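Local atomic coordinates of DNA/pantothenate metabolism flavoprotein (Streptomyces sparsogenes DSM 40356, PDB entry 7CFU), a protein that probably catalyses the FMN-dependent oxidative decarboxylation of a cysteine residue during natural-product biosynthesis, working as a dodecamer. Residues A[68-71]-A[72-76]. Residues are numbered along the deposited sequence; the frame is centred on the assembly and turned at random.
Sequences RMIE and AVTGH
Thr74 turns its hydroxyl back onto the preceding helical turn, where OG1 donates to Ile70 O at 2.7 Å. The same oxygen accepts the regular helical bond from Thr74 N at 3.0 Å, so two donors of one residue grip it. They arrive differently: the amide lies nearly along the C=O axis, whereas the hydroxyl sits 40° out of the carbonyl plane. A chi1 of 65° places OG1 between the backbone N and the carbonyl carbon, within bonding distance of that oxygen, and leaves CG2 4.1 Å from Ile70 CG2. An alanine in place of Thr74 would leave Ile70 O with one donor fewer and is likely to open a small gap beside Ile70 CG2. This tight face is closed by strand 52-57, where Ile70 rests on Thr55 and Met57, and by helix 37-48, where Thr74 meets Asn41.

Within the helix the other side is looser, though neighbouring subunits close over it: Met69 packs on Val35 of a third subunit and partly exposed Arg68 on Glu83 of a second. Met69 SD merely rests against Val73 CG1 at 4.0 Å, their side chains crossing at about a right angle. Glu71 OE1 lies 3.4 Å from Arg68 NE but well out of the guanidinium plane, a pairing of charges alone; Glu71 OE2 instead accepts from Gly87 N of the second subunit. Ala72 touches a bound FMN and packs on Phe32 of the third subunit.

Gly75, with a phi of 88°, ends the helix, a glycine-terminated C-terminus at a flavin-binding subunit interface of a Rossmann-like flavoprotein.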
loop_
_atom_site.group_PDB
_atom_site.type_symbol
_atom_site.label_atom_id
_atom_site.label_comp_id
_atom_site.label_asym_id
_atom_site.label_seq_id
_atom_site.Cartn_x
_atom_site.Cartn_y
_atom_site.Cartn_z
ATOM N N ARG A 68 -19.847 4.030 10.645
ATOM C CA ARG A 68 -20.853 3.211 9.977
ATOM C C ARG A 68 -22.062 2.937 10.858
ATOM O O ARG A 68 -23.184 2.855 10.350
ATOM C CB ARG A 68 -20.212 1.944 9.415
ATOM C CG ARG A 68 -19.392 2.361 8.200
ATOM C CD ARG A 68 -20.360 2.809 7.125
ATOM N NE ARG A 68 -21.114 1.670 6.637
ATOM C CZ ARG A 68 -20.671 0.894 5.663
ATOM N NH1 ARG A 68 -19.517 1.181 5.075
ATOM N NH2 ARG A 68 -21.376 -0.153 5.271
ATOM N N MET A 69 -21.875 2.810 12.164
ATOM C CA MET A 69 -23.025 2.558 13.023
ATOM C C MET A 69 -23.870 3.818 13.211
ATOM O O MET A 69 -25.107 3.732 13.269
ATOM C CB MET A 69 -22.571 1.959 14.343
ATOM C CG MET A 69 -23.727 1.524 15.171
ATOM S SD MET A 69 -24.724 0.337 14.274
ATOM C CE MET A 69 -24.017 -1.181 14.880
ATOM N N ILE A 70 -23.232 4.990 13.317
ATOM C CA ILE A 70 -24.006 6.228 13.288
ATOM C C ILE A 70 -24.889 6.247 12.051
ATOM O O ILE A 70 -26.071 6.600 12.119
ATOM C CB ILE A 70 -23.086 7.465 13.336
ATOM C CG1 ILE A 70 -22.499 7.654 14.734
ATOM C CG2 ILE A 70 -23.844 8.715 12.882
ATOM C CD1 ILE A 70 -22.004 9.067 14.981
ATOM N N GLU A 71 -24.335 5.832 10.906
ATOM C CA GLU A 71 -25.109 5.791 9.669
ATOM C C GLU A 71 -26.312 4.871 9.785
ATOM O O GLU A 71 -27.422 5.231 9.371
ATOM C CB GLU A 71 -24.231 5.330 8.508
ATOM C CG GLU A 71 -25.038 4.972 7.260
ATOM C CD GLU A 71 -24.170 4.718 6.043
ATOM O OE1 GLU A 71 -22.955 4.497 6.216
ATOM O OE2 GLU A 71 -24.706 4.730 4.911
ATOM N N ALA A 72 -26.113 3.681 10.353
ATOM C CA ALA A 72 -27.185 2.695 10.395
ATOM C C ALA A 72 -28.317 3.133 11.310
ATOM O O ALA A 72 -29.478 2.796 11.058
ATOM C CB ALA A 72 -26.635 1.339 10.835
ATOM N N VAL A 73 -28.004 3.893 12.360
ATOM C CA VAL A 73 -29.014 4.249 13.348
ATOM C C VAL A 73 -29.661 5.600 13.076
ATOM O O VAL A 73 -30.768 5.855 13.569
ATOM C CB VAL A 73 -28.401 4.230 14.760
ATOM C CG1 VAL A 73 -27.647 2.929 14.985
ATOM C CG2 VAL A 73 -27.472 5.412 14.962
ATOM N N THR A 74 -29.028 6.458 12.279
ATOM C CA THR A 74 -29.591 7.761 11.967
ATOM C C THR A 74 -30.209 7.849 10.575
ATOM O O THR A 74 -30.949 8.803 10.309
ATOM C CB THR A 74 -28.521 8.850 12.118
ATOM O OG1 THR A 74 -27.494 8.648 11.143
ATOM C CG2 THR A 74 -27.917 8.815 13.522
ATOM N N GLY A 75 -29.928 6.899 9.684
ATOM C CA GLY A 75 -30.484 6.939 8.346
ATOM C C GLY A 75 -29.675 7.718 7.334
ATOM O O GLY A 75 -30.086 7.807 6.168
ATOM N N HIS A 76 -28.554 8.300 7.738
ATOM C CA HIS A 76 -27.665 8.997 6.823
ATOM C C HIS A 76 -26.228 8.671 7.189
ATOM O O HIS A 76 -25.883 8.576 8.371
ATOM C CB HIS A 76 -27.872 10.524 6.855
ATOM C CG HIS A 76 -29.109 10.987 6.150
ATOM N ND1 HIS A 76 -30.247 11.384 6.821
ATOM C CD2 HIS A 76 -29.388 11.115 4.829
ATOM C CE1 HIS A 76 -31.172 11.734 5.946
ATOM N NE2 HIS A 76 -30.678 11.579 4.730
#